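Local coordinates for protein diacylglycerol kinase (Bacillus anthracis, PDB 3S40) that probably transfers the gamma-phosphate of ATP to diacylglycerol, making phosphatidic acid, as a bacterial lipid kinase, at residues 11-16 / 66-71; 51-56 / 77-82; 93-98 / 111-116; 118-123 / 294-299. All coordinates share one frame; numbering follows the deposited sequence.

Contact 1. Residues 11-16 / 66-71; sequences VLLIVN and LIIVFG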
loop_
_atom_site.group_PDB
_atom_site.type_symbol
_atom_site.label_atom_id
_atom_site.label_comp_id
_atom_site.label_asym_id
_atom_site.label_seq_id
_atom_site.Cartn_x
_atom_site.Cartn_y
_atom_site.Cartn_z
ATOM N N VAL A 11 22.072 -6.670 -2.018
ATOM C CA VAL A 11 20.814 -6.220 -2.608
ATOM C C VAL A 11 20.233 -7.320 -3.496
ATOM O O VAL A 11 20.956 -7.979 -4.265
ATOM C CB VAL A 11 21.020 -4.921 -3.439
ATOM C CG1 VAL A 11 19.708 -4.451 -4.070
ATOM C CG2 VAL A 11 21.667 -3.813 -2.583
ATOM N N LEU A 12 18.928 -7.519 -3.367
ATOM C CA LEU A 12 18.140 -8.314 -4.303
ATOM C C LEU A 12 17.190 -7.435 -5.109
ATOM O O LEU A 12 16.441 -6.639 -4.537
ATOM C CB LEU A 12 17.302 -9.331 -3.538
ATOM C CG LEU A 12 16.221 -10.049 -4.360
ATOM C CD1 LEU A 12 16.829 -10.893 -5.491
ATOM C CD2 LEU A 12 15.345 -10.882 -3.444
ATOM N N LEU A 13 17.206 -7.594 -6.432
ATOM C CA LEU A 13 16.214 -6.989 -7.316
ATOM C C LEU A 13 15.299 -8.071 -7.885
ATOM O O LEU A 13 15.755 -8.995 -8.576
ATOM C CB LEU A 13 16.900 -6.217 -8.470
ATOM C CG LEU A 13 15.994 -5.727 -9.614
ATOM C CD1 LEU A 13 15.041 -4.636 -9.106
ATOM C CD2 LEU A 13 16.764 -5.190 -10.831
ATOM N N ILE A 14 14.012 -7.968 -7.583
ATOM C CA ILE A 14 13.017 -8.889 -8.144
ATOM C C ILE A 14 12.377 -8.221 -9.336
ATOM O O ILE A 14 11.876 -7.103 -9.231
ATOM C CB ILE A 14 11.922 -9.269 -7.121
ATOM C CG1 ILE A 14 12.561 -9.994 -5.933
ATOM C CG2 ILE A 14 10.816 -10.145 -7.785
ATOM C CD1 ILE A 14 11.677 -10.083 -4.682
ATOM N N VAL A 15 12.405 -8.904 -10.474
ATOM C CA VAL A 15 11.864 -8.360 -11.714
ATOM C C VAL A 15 10.681 -9.167 -12.216
ATOM O O VAL A 15 10.807 -10.367 -12.460
ATOM C CB VAL A 15 12.921 -8.372 -12.833
ATOM C CG1 VAL A 15 12.273 -8.044 -14.181
ATOM C CG2 VAL A 15 14.054 -7.394 -12.501
ATOM N N ASN A 16 9.540 -8.503 -12.369
ATOM C CA ASN A 16 8.407 -9.066 -13.102
ATOM C C ASN A 16 8.587 -8.735 -14.580
ATOM O O ASN A 16 8.462 -7.572 -14.977
ATOM C CB ASN A 16 7.090 -8.486 -12.572
ATOM C CG ASN A 16 5.873 -9.006 -13.324
ATOM O OD1 ASN A 16 5.994 -9.800 -14.249
ATOM N ND2 ASN A 16 4.691 -8.563 -12.915
ATOM N N LEU A 66 18.589 -5.167 1.329
ATOM C CA LEU A 66 17.635 -4.387 0.561
ATOM C C LEU A 66 16.990 -5.296 -0.463
ATOM O O LEU A 66 17.693 -6.032 -1.182
ATOM C CB LEU A 66 18.367 -3.240 -0.151
ATOM C CG LEU A 66 17.530 -2.356 -1.085
ATOM C CD1 LEU A 66 16.352 -1.675 -0.322
ATOM C CD2 LEU A 66 18.405 -1.306 -1.784
ATOM N N ILE A 67 15.667 -5.276 -0.514
ATOM C CA ILE A 67 14.918 -5.950 -1.575
ATOM C C ILE A 67 14.223 -4.907 -2.449
ATOM O O ILE A 67 13.456 -4.082 -1.958
ATOM C CB ILE A 67 13.875 -6.954 -1.026
ATOM C CG1 ILE A 67 14.583 -8.121 -0.312
ATOM C CG2 ILE A 67 12.989 -7.487 -2.154
ATOM C CD1 ILE A 67 13.681 -9.284 0.052
ATOM N N ILE A 68 14.527 -4.920 -3.742
ATOM C CA ILE A 68 13.908 -3.996 -4.683
ATOM C C ILE A 68 12.907 -4.766 -5.508
ATOM O O ILE A 68 13.206 -5.864 -5.977
ATOM C CB ILE A 68 14.952 -3.381 -5.624
ATOM C CG1 ILE A 68 16.093 -2.779 -4.799
ATOM C CG2 ILE A 68 14.298 -2.358 -6.577
ATOM C CD1 ILE A 68 17.243 -2.258 -5.644
ATOM N N VAL A 69 11.707 -4.229 -5.673
ATOM C CA VAL A 69 10.729 -4.900 -6.539
ATOM C C VAL A 69 10.380 -4.042 -7.752
ATOM O O VAL A 69 9.948 -2.908 -7.604
ATOM C CB VAL A 69 9.466 -5.303 -5.745
ATOM C CG1 VAL A 69 8.922 -4.116 -4.976
ATOM C CG2 VAL A 69 8.421 -5.915 -6.668
ATOM N N PHE A 70 10.622 -4.569 -8.956
ATOM C CA PHE A 70 10.154 -3.929 -10.176
ATOM C C PHE A 70 8.856 -4.573 -10.609
ATOM O O PHE A 70 8.850 -5.711 -11.062
ATOM C CB PHE A 70 11.174 -4.047 -11.306
ATOM C CG PHE A 70 10.674 -3.496 -12.631
ATOM C CD1 PHE A 70 10.031 -2.271 -12.691
ATOM C CD2 PHE A 70 10.876 -4.194 -13.816
ATOM C CE1 PHE A 70 9.571 -1.749 -13.910
ATOM C CE2 PHE A 70 10.428 -3.677 -15.041
ATOM C CZ PHE A 70 9.772 -2.461 -15.088
ATOM N N GLY A 71 7.749 -3.855 -10.465
ATOM C CA GLY A 71 6.462 -4.404 -10.860
ATOM C C GLY A 71 5.270 -3.600 -10.382
ATOM O O GLY A 71 5.419 -2.603 -9.671
#
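Leu13 and Ile68 meet at the apolar centre of this pair of parallel strands, where Leu13 CD1 lies 3.5 Å from Ile68 CG2, tighter than ordinary van der Waals contact. Leu13 has CG anti to its backbone N (chi1 170°), and the end of its side chain draws nearer to Ile68 than its base. The other branch of Ile68 turns to the start of the strand, its CD1 touching Val11 CG1 at 3.7 Å. Val11 in turn lies beside Leu66, both side chains pointing the same way. Val15 completes this face by setting CG1 at the edge of the Phe70 ring, 4.1 Å from CD2. On the reverse face Ile14 CD1 crosses to Ile67 CG2 at 3.9 Å, and Leu12 lies alongside Ile67. Between the two faces the backbones run in exact register, with N-H groups of Leu12, Ile14 and Asn16 given to the carbonyls of Leu66, Ile68 and Phe70, and those of Ile68 and Phe70 returned to Leu12 and Ile14. The shortest of these five bonds, Ile68 N to Leu12 O, is 2.7 Å; the last, Asn16 N to Phe70 O, lengthens to 3.2 Å where the strand gives way to loop. There the Asn16 amide turns to other partners, OD1 accepting from Lys18 N and ND2 bonding Thr75 OG1. Both strands are interior members of the four-stranded parallel sheet of the kinase catalytic domain: strand 42-46 pairs with 11-15, strand 91-96 flanks 66-71, and helix 113-120 packs over the face of Leu66, Ile68 and Phe70.

Contact 2. Residues 51-56 / 77-82; sequences GDATKY and FECTNG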
loop_
_atom_site.group_PDB
_atom_site.type_symbol
_atom_site.label_atom_id
_atom_site.label_comp_id
_atom_site.label_asym_id
_atom_site.label_seq_id
_atom_site.Cartn_x
_atom_site.Cartn_y
_atom_site.Cartn_z
ATOM N N GLY A 51 3.208 -15.790 -7.104
ATOM C CA GLY A 51 3.764 -16.400 -5.914
ATOM C C GLY A 51 5.283 -16.333 -5.840
ATOM O O GLY A 51 5.842 -16.361 -4.743
ATOM N N ASP A 52 5.952 -16.224 -6.991
ATOM C CA ASP A 52 7.426 -16.181 -7.012
ATOM C C ASP A 52 8.024 -15.024 -6.206
ATOM O O ASP A 52 8.995 -15.197 -5.481
ATOM C CB ASP A 52 7.956 -16.114 -8.439
ATOM C CG ASP A 52 7.877 -17.452 -9.163
ATOM O OD1 ASP A 52 7.517 -18.461 -8.521
ATOM O OD2 ASP A 52 8.190 -17.490 -10.372
ATOM N N ALA A 53 7.460 -13.839 -6.361
ATOM C CA ALA A 53 7.983 -12.689 -5.643
ATOM C C ALA A 53 7.905 -12.962 -4.137
ATOM O O ALA A 53 8.860 -12.742 -3.406
ATOM C CB ALA A 53 7.222 -11.410 -6.041
ATOM N N THR A 54 6.771 -13.478 -3.691
ATOM C CA THR A 54 6.605 -13.855 -2.286
ATOM C C THR A 54 7.672 -14.869 -1.862
ATOM O O THR A 54 8.289 -14.711 -0.812
ATOM C CB THR A 54 5.194 -14.439 -2.014
ATOM O OG1 THR A 54 4.192 -13.483 -2.396
ATOM C CG2 THR A 54 5.027 -14.813 -0.550
ATOM N N LYS A 55 7.879 -15.909 -2.667
ATOM C CA LYS A 55 8.871 -16.922 -2.314
ATOM C C LYS A 55 10.289 -16.362 -2.319
ATOM O O LYS A 55 11.097 -16.765 -1.500
ATOM C CB LYS A 55 8.800 -18.140 -3.238
ATOM C CG LYS A 55 7.535 -18.936 -3.081
ATOM C CD LYS A 55 7.363 -19.927 -4.206
ATOM C CE LYS A 55 5.939 -20.488 -4.219
ATOM N NZ LYS A 55 5.765 -21.536 -5.272
ATOM N N TYR A 56 10.597 -15.449 -3.241
ATOM C CA TYR A 56 11.955 -14.906 -3.291
ATOM C C TYR A 56 12.184 -14.047 -2.057
ATOM O O TYR A 56 13.252 -14.111 -1.437
ATOM C CB TYR A 56 12.200 -14.053 -4.536
ATOM C CG TYR A 56 12.095 -14.754 -5.869
ATOM C CD1 TYR A 56 12.209 -16.132 -5.979
ATOM C CD2 TYR A 56 11.882 -14.014 -7.035
ATOM C CE1 TYR A 56 12.119 -16.763 -7.235
ATOM C CE2 TYR A 56 11.788 -14.623 -8.273
ATOM C CZ TYR A 56 11.910 -15.994 -8.372
ATOM O OH TYR A 56 11.802 -16.577 -9.613
ATOM N N PHE A 77 2.429 -6.159 -3.573
ATOM C CA PHE A 77 1.634 -6.830 -2.565
ATOM C C PHE A 77 2.164 -8.233 -2.243
ATOM O O PHE A 77 2.073 -8.692 -1.104
ATOM C CB PHE A 77 0.177 -6.903 -3.030
ATOM C CG PHE A 77 -0.761 -7.518 -2.026
ATOM C CD1 PHE A 77 -0.918 -6.959 -0.763
ATOM C CD2 PHE A 77 -1.517 -8.635 -2.358
ATOM C CE1 PHE A 77 -1.804 -7.516 0.161
ATOM C CE2 PHE A 77 -2.404 -9.198 -1.442
ATOM C CZ PHE A 77 -2.546 -8.636 -0.179
ATOM N N GLU A 78 2.699 -8.927 -3.248
ATOM C CA GLU A 78 3.321 -10.216 -2.979
ATOM C C GLU A 78 4.476 -10.034 -2.022
ATOM O O GLU A 78 4.688 -10.857 -1.136
ATOM C CB GLU A 78 3.828 -10.881 -4.262
ATOM C CG GLU A 78 2.759 -11.625 -5.032
ATOM C CD GLU A 78 3.367 -12.618 -6.018
ATOM O OE1 GLU A 78 4.468 -13.145 -5.734
ATOM O OE2 GLU A 78 2.747 -12.862 -7.071
ATOM N N CYS A 79 5.235 -8.961 -2.221
ATOM C CA CYS A 79 6.365 -8.672 -1.354
ATOM C C CYS A 79 5.920 -8.336 0.070
ATOM O O CYS A 79 6.484 -8.852 1.033
ATOM C CB CYS A 79 7.226 -7.541 -1.941
ATOM S SG CYS A 79 8.060 -8.028 -3.491
ATOM N N THR A 80 4.911 -7.475 0.192
ATOM C CA THR A 80 4.377 -7.076 1.508
ATOM C C THR A 80 4.003 -8.295 2.305
ATOM O O THR A 80 4.415 -8.468 3.438
ATOM C CB THR A 80 3.059 -6.311 1.373
ATOM O OG1 THR A 80 3.238 -5.187 0.517
ATOM C CG2 THR A 80 2.556 -5.853 2.753
ATOM N N ASN A 81 3.186 -9.131 1.682
ATOM C CA ASN A 81 2.769 -10.385 2.284
ATOM C C ASN A 81 3.893 -11.357 2.525
ATOM O O ASN A 81 3.854 -12.124 3.475
ATOM C CB ASN A 81 1.691 -11.032 1.435
ATOM C CG ASN A 81 0.330 -10.550 1.816
ATOM O OD1 ASN A 81 -0.425 -11.265 2.477
ATOM N ND2 ASN A 81 0.019 -9.304 1.457
ATOM N N GLY A 82 4.894 -11.334 1.655
ATOM C CA GLY A 82 6.061 -12.166 1.846
ATOM C C GLY A 82 6.845 -11.746 3.071
ATOM O O GLY A 82 7.221 -12.569 3.891
HETATM O O HOH W 1 5.352 -13.266 -8.909
#
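Glu78 is carried to the start of helix 52-60 by a chain that leaves with CG anti to its carbonyl carbon (chi1 -83°) and runs extended beyond CG, while Thr54 holds OG1 anti to its own carbonyl carbon (chi1 -57°), facing helix 73-83. The two side chains cross at about a right angle, and Thr54 OG1 comes within 3.2 Å of Glu78 CB. The carboxylate spans the first turn: OE2 accepts from Gly51 N at 3.0 Å, met from above the carboxylate plane, and OE1 takes Thr54 N at 3.1 Å on its anti lone pair. Ala53 CB presses against the same oxygen, 3.3 Å from OE1. A third bond runs the same way, from Thr54 OG1 to Glu78 O, 3.0 Å long, with the hydroxyl above the carbonyl plane; all three donors thus come from 51-56. Gly82 N, one helical turn on, reaches Glu78 O from the opposite face. There, too, Thr54 CG2 touches Gly82 CA at 3.7 Å, and the helices come close, with Thr54 CA and Gly82 CA 4.5 Å apart at a glycine. Gly51, at the N-cap position, has a positive phi (100°). Asp52, turned from the interface, accepts from Lys48 N and Glu49 N in the preceding loop. The chemistry is that of an acidic side chain from one helix binding N-H groups at the N-terminus of another. The three bonds tie together two helices of the catalytic domain, and the helix dipole and the N-H donors would be expected to favour the ionised carboxylate.

Contact 3. Residues 93-98 / 111-116; sequences AIIPGG and QNIAEA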
loop_
_atom_site.group_PDB
_atom_site.type_symbol
_atom_site.label_atom_id
_atom_site.label_comp_id
_atom_site.label_asym_id
_atom_site.label_seq_id
_atom_site.Cartn_x
_atom_site.Cartn_y
_atom_site.Cartn_z
ATOM N N ALA A 93 12.171 -1.509 -1.469
ATOM C CA ALA A 93 12.085 -0.409 -2.429
ATOM C C ALA A 93 11.232 -0.851 -3.607
ATOM O O ALA A 93 11.137 -2.042 -3.896
ATOM C CB ALA A 93 13.460 0.031 -2.887
ATOM N N ILE A 94 10.590 0.108 -4.265
ATOM C CA ILE A 94 9.677 -0.193 -5.366
ATOM C C ILE A 94 10.101 0.575 -6.591
ATOM O O ILE A 94 10.364 1.763 -6.512
ATOM C CB ILE A 94 8.221 0.253 -5.025
ATOM C CG1 ILE A 94 7.717 -0.463 -3.767
ATOM C CG2 ILE A 94 7.282 0.016 -6.215
ATOM C CD1 ILE A 94 6.392 0.092 -3.266
ATOM N N ILE A 95 10.188 -0.108 -7.723
ATOM C CA ILE A 95 10.260 0.578 -8.990
ATOM C C ILE A 95 8.942 0.283 -9.638
ATOM O O ILE A 95 8.605 -0.869 -9.860
ATOM C CB ILE A 95 11.400 0.088 -9.867
ATOM C CG1 ILE A 95 12.727 0.274 -9.137
ATOM C CG2 ILE A 95 11.401 0.871 -11.188
ATOM C CD1 ILE A 95 13.886 -0.458 -9.797
ATOM N N PRO A 96 8.175 1.338 -9.924
ATOM C CA PRO A 96 6.779 1.224 -10.362
ATOM C C PRO A 96 6.687 0.588 -11.749
ATOM O O PRO A 96 7.219 1.135 -12.687
ATOM C CB PRO A 96 6.296 2.680 -10.382
ATOM C CG PRO A 96 7.538 3.483 -10.592
ATOM C CD PRO A 96 8.659 2.722 -9.912
ATOM N N GLY A 97 6.025 -0.557 -11.863
ATOM C CA GLY A 97 5.949 -1.249 -13.134
ATOM C C GLY A 97 4.532 -1.607 -13.525
ATOM O O GLY A 97 4.318 -2.421 -14.423
ATOM N N GLY A 98 3.562 -0.995 -12.849
ATOM C CA GLY A 98 2.158 -1.227 -13.142
ATOM C C GLY A 98 1.543 0.056 -13.662
ATOM O O GLY A 98 2.260 0.945 -14.120
ATOM N N GLN A 111 7.652 8.230 -11.208
ATOM C CA GLN A 111 6.988 7.203 -12.006
ATOM C C GLN A 111 7.786 6.850 -13.278
ATOM O O GLN A 111 7.510 5.857 -13.946
ATOM C CB GLN A 111 5.538 7.608 -12.320
ATOM C CG GLN A 111 4.629 7.657 -11.082
ATOM C CD GLN A 111 4.502 6.295 -10.387
ATOM O OE1 GLN A 111 3.910 5.367 -10.938
ATOM N NE2 GLN A 111 5.068 6.177 -9.172
ATOM N N ASN A 112 8.782 7.664 -13.593
ATOM C CA ASN A 112 9.767 7.320 -14.614
ATOM C C ASN A 112 10.719 6.294 -14.002
ATOM O O ASN A 112 11.418 6.592 -13.019
ATOM C CB ASN A 112 10.526 8.588 -15.039
ATOM C CG ASN A 112 11.724 8.296 -15.931
ATOM O OD1 ASN A 112 12.678 7.636 -15.525
ATOM N ND2 ASN A 112 11.690 8.822 -17.144
ATOM N N ILE A 113 10.745 5.082 -14.554
ATOM C CA ILE A 113 11.452 3.998 -13.872
ATOM C C ILE A 113 12.948 4.244 -13.776
ATOM O O ILE A 113 13.572 3.839 -12.799
ATOM C CB ILE A 113 11.154 2.622 -14.471
ATOM C CG1 ILE A 113 11.656 2.534 -15.912
ATOM C CG2 ILE A 113 9.656 2.331 -14.390
ATOM C CD1 ILE A 113 11.413 1.173 -16.532
ATOM N N ALA A 114 13.524 4.937 -14.760
ATOM C CA ALA A 114 14.943 5.281 -14.686
ATOM C C ALA A 114 15.206 6.140 -13.452
ATOM O O ALA A 114 16.176 5.918 -12.725
ATOM C CB ALA A 114 15.406 6.014 -15.966
ATOM N N GLU A 115 14.351 7.140 -13.240
ATOM C CA GLU A 115 14.458 8.036 -12.078
ATOM C C GLU A 115 14.215 7.315 -10.751
ATOM O O GLU A 115 14.874 7.601 -9.748
ATOM C CB GLU A 115 13.487 9.214 -12.208
ATOM C CG GLU A 115 13.812 10.145 -13.368
ATOM C CD GLU A 115 15.251 10.635 -13.318
ATOM O OE1 GLU A 115 15.718 10.993 -12.216
ATOM O OE2 GLU A 115 15.918 10.648 -14.378
ATOM N N ALA A 116 13.255 6.396 -10.756
ATOM C CA ALA A 116 12.975 5.558 -9.600
ATOM C C ALA A 116 14.193 4.713 -9.190
ATOM O O ALA A 116 14.445 4.537 -8.002
ATOM C CB ALA A 116 11.768 4.655 -9.888
#
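Apolar packing of Ile95 and Pro96, at the end of strand 91-96, against Ile113 and Ala116 in the first turn of helix 113-120 seats that helix on an outer strand of the parallel sheet. Ile95 CG2 sits 3.7 Å from Ile113 CB, the two side chains crossing at about a right angle, and also reaches Ala116 CB at 4.0 Å. CB of Ala116 points toward the strand, 3.7 Å from Pro96 CD. Ile113 has CG2 anti to its carbonyl carbon, and this methyl lies 3.2 Å from Pro96 O. The Gln111 chain bends at chi2 (-61°), and its amide comes over CB and CG of Pro96, with OE1 3.6 Å from CB. That amide is fixed by partners that also border the proline: OE1 accepts from Asn101 ND2, while NE2 bonds Ser104 OG and Val109 O. Asn112 caps the helix, OD1 accepting from Glu115 N at 2.9 Å. Across the interface the chemistry is therefore one of shape and dispersion, with the polar groups of Gln111 and Asn112 spent on helix 102-106, the adjoining loops and the start of helix 113-120.

Contact 4. Residues 118-123 / 294-299; sequences KLITKE and TMIYNP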
loop_
_atom_site.group_PDB
_atom_site.type_symbol
_atom_site.label_atom_id
_atom_site.label_comp_id
_atom_site.label_asym_id
_atom_site.label_seq_id
_atom_site.Cartn_x
_atom_site.Cartn_y
_atom_site.Cartn_z
ATOM N N LYS A 118 17.392 5.401 -9.816
ATOM C CA LYS A 118 18.383 6.335 -9.299
ATOM C C LYS A 118 18.078 6.810 -7.873
ATOM O O LYS A 118 18.980 6.907 -7.045
ATOM C CB LYS A 118 18.524 7.529 -10.244
ATOM C CG LYS A 118 18.990 7.086 -11.626
ATOM C CD LYS A 118 19.017 8.229 -12.613
ATOM C CE LYS A 118 19.297 7.715 -14.009
ATOM N NZ LYS A 118 19.260 8.828 -14.996
ATOM N N LEU A 119 16.805 7.087 -7.606
ATOM C CA LEU A 119 16.330 7.356 -6.247
ATOM C C LEU A 119 16.803 6.289 -5.239
ATOM O O LEU A 119 17.305 6.613 -4.166
ATOM C CB LEU A 119 14.797 7.462 -6.222
ATOM C CG LEU A 119 14.228 7.699 -4.807
ATOM C CD1 LEU A 119 14.540 9.102 -4.330
ATOM C CD2 LEU A 119 12.739 7.431 -4.778
ATOM N N ILE A 120 16.660 5.016 -5.586
ATOM C CA ILE A 120 17.054 3.951 -4.655
ATOM C C ILE A 120 18.522 4.116 -4.306
ATOM O O ILE A 120 18.956 3.854 -3.192
ATOM C CB ILE A 120 16.830 2.572 -5.286
ATOM C CG1 ILE A 120 15.335 2.350 -5.499
ATOM C CG2 ILE A 120 17.483 1.481 -4.438
ATOM C CD1 ILE A 120 14.983 1.095 -6.272
ATOM N N THR A 121 19.264 4.586 -5.293
ATOM C CA THR A 121 20.691 4.825 -5.212
ATOM C C THR A 121 21.035 5.878 -4.152
ATOM O O THR A 121 22.154 5.936 -3.661
ATOM C CB THR A 121 21.157 5.292 -6.613
ATOM O OG1 THR A 121 21.796 4.209 -7.293
ATOM C CG2 THR A 121 22.030 6.508 -6.560
ATOM N N LYS A 122 20.067 6.709 -3.799
ATOM C CA LYS A 122 20.316 7.755 -2.813
ATOM C C LYS A 122 20.108 7.223 -1.411
ATOM O O LYS A 122 20.457 7.881 -0.420
ATOM C CB LYS A 122 19.425 8.961 -3.069
ATOM C CG LYS A 122 19.651 9.636 -4.418
ATOM C CD LYS A 122 21.125 9.976 -4.643
ATOM C CE LYS A 122 21.326 10.712 -5.968
ATOM N NZ LYS A 122 22.765 10.748 -6.357
ATOM N N GLU A 123 19.525 6.033 -1.324
ATOM C CA GLU A 123 19.368 5.368 -0.029
ATOM C C GLU A 123 18.631 6.171 1.070
ATOM O O GLU A 123 19.009 6.116 2.234
ATOM C CB GLU A 123 20.741 4.961 0.495
ATOM C CG GLU A 123 21.537 4.115 -0.493
ATOM C CD GLU A 123 22.773 3.457 0.127
ATOM O OE1 GLU A 123 23.023 3.617 1.348
ATOM O OE2 GLU A 123 23.495 2.775 -0.623
ATOM N N THR A 294 10.862 -0.765 6.811
ATOM C CA THR A 294 11.628 0.379 6.358
ATOM C C THR A 294 11.597 0.372 4.825
ATOM O O THR A 294 11.766 -0.679 4.191
ATOM C CB THR A 294 13.093 0.323 6.853
ATOM O OG1 THR A 294 13.738 -0.838 6.309
ATOM C CG2 THR A 294 13.135 0.249 8.381
HETATM N N MSE A 295 11.419 1.550 4.234
HETATM C CA MSE A 295 11.306 1.655 2.797
HETATM C C MSE A 295 12.106 2.820 2.236
HETATM O O MSE A 295 12.259 3.868 2.870
HETATM C CB MSE A 295 9.831 1.767 2.404
HETATM C CG MSE A 295 8.994 0.665 3.007
HETATM SE SE MSE A 295 7.316 0.261 2.096
HETATM C CE MSE A 295 7.995 -0.239 0.330
ATOM N N ILE A 296 12.626 2.622 1.036
ATOM C CA ILE A 296 13.249 3.694 0.283
ATOM C C ILE A 296 12.166 4.686 -0.110
ATOM O O ILE A 296 11.083 4.289 -0.530
ATOM C CB ILE A 296 13.906 3.163 -1.003
ATOM C CG1 ILE A 296 15.133 2.312 -0.665
ATOM C CG2 ILE A 296 14.290 4.333 -1.926
ATOM C CD1 ILE A 296 16.314 3.100 -0.102
ATOM N N TYR A 297 12.450 5.974 -0.004
ATOM C CA TYR A 297 11.458 6.951 -0.417
ATOM C C TYR A 297 12.129 8.207 -0.962
ATOM O O TYR A 297 13.366 8.288 -1.015
ATOM C CB TYR A 297 10.536 7.297 0.769
ATOM C CG TYR A 297 11.186 8.227 1.780
ATOM C CD1 TYR A 297 10.740 9.530 1.926
ATOM C CD2 TYR A 297 12.260 7.801 2.570
ATOM C CE1 TYR A 297 11.322 10.388 2.842
ATOM C CE2 TYR A 297 12.856 8.643 3.488
ATOM C CZ TYR A 297 12.372 9.950 3.614
ATOM O OH TYR A 297 12.935 10.829 4.503
ATOM N N ASN A 298 11.305 9.193 -1.336
ATOM C CA ASN A 298 11.788 10.421 -1.967
ATOM C C ASN A 298 11.553 11.621 -1.061
ATOM O O ASN A 298 10.437 12.126 -0.994
ATOM C CB ASN A 298 11.061 10.655 -3.286
ATOM C CG ASN A 298 11.675 11.779 -4.091
ATOM O OD1 ASN A 298 12.633 12.424 -3.645
ATOM N ND2 ASN A 298 11.136 12.019 -5.292
ATOM N N PRO A 299 12.598 12.085 -0.362
ATOM C CA PRO A 299 12.392 13.210 0.558
ATOM C C PRO A 299 12.152 14.534 -0.192
ATOM O O PRO A 299 11.618 15.472 0.383
ATOM C CB PRO A 299 13.704 13.263 1.360
ATOM C CG PRO A 299 14.534 12.088 0.897
ATOM C CD PRO A 299 14.015 11.701 -0.448
HETATM O O HOH W 2 16.189 7.276 -1.510
#
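Leu119 approaches the end of the long strand 284-296 with CB pointing toward it, and CG, anti to the backbone N (chi1 178°), lies 3.9 Å from Tyr297 O. At the tip both methyls straddle the same stretch: CD1 comes to 3.6 Å from Tyr297 O and also meets Asn298 CA and the amide of Asn298, while CD2 is equally near Tyr297 O and Asn298 CB, 3.9 Å from each. The Leu119 and Asn298 side chains cross at about a right angle. Asn298 spends its polar end elsewhere, ND2 on Gly108 O and OD1 on Ala300 N. Ile296 supplies the other apolar part: its CG2, anti to the backbone N, rests 3.9 Å from Ile120 CA, and its CD1 reaches Glu123 CA at 3.8 Å. This second meeting falls on a type I turn from Ile120 to Glu123, closed by Glu123 N bonding Ile120 O, its last residue, Glu123, having a positive phi. The Glu123 carboxylate bonds Thr6 OG1 and Lys7 N. Water 2 joins the segments, lying 3.0 Å from both Leu119 O and Tyr297 O and placed to donate to each, although other acceptors compete for its protons. Around this core Ile120 and Ile296 both touch Ala93, and backbone bonds link Ile296 to Leu92 and Tyr297 to His124. The C-terminal end of the chain thus returns to the kinase catalytic domain and packs on its last helix, an interdomain connection consistent with the two-domain, YegS-like fold of bacterial lipid kinases, in which a beta-sandwich domain follows the nucleotide-binding-type alpha/beta domain.

Overall arrangement
Contacts 1, 2 and 3 lie wholly in the catalytic domain, whereas contact 4 brings residues from near the C-terminus back to it. Contact 1 is central: its centre is 11 Å from those of contacts 2 and 3 and 13 Å from that of contact 4, and it touches all three. Contacts 1 and 2 interleave along the chain, with strand 66-71 between helices 52-60 and 73-83; contacts 3 and 4 follow, 11 Å apart, sharing helix 113-120. Contact 2 is about 7 Å from contacts 3 and 4 at the nearest atoms. Helices thus pack on both faces of one parallel sheet, and the second domain's long strand joins at its 91-96 edge.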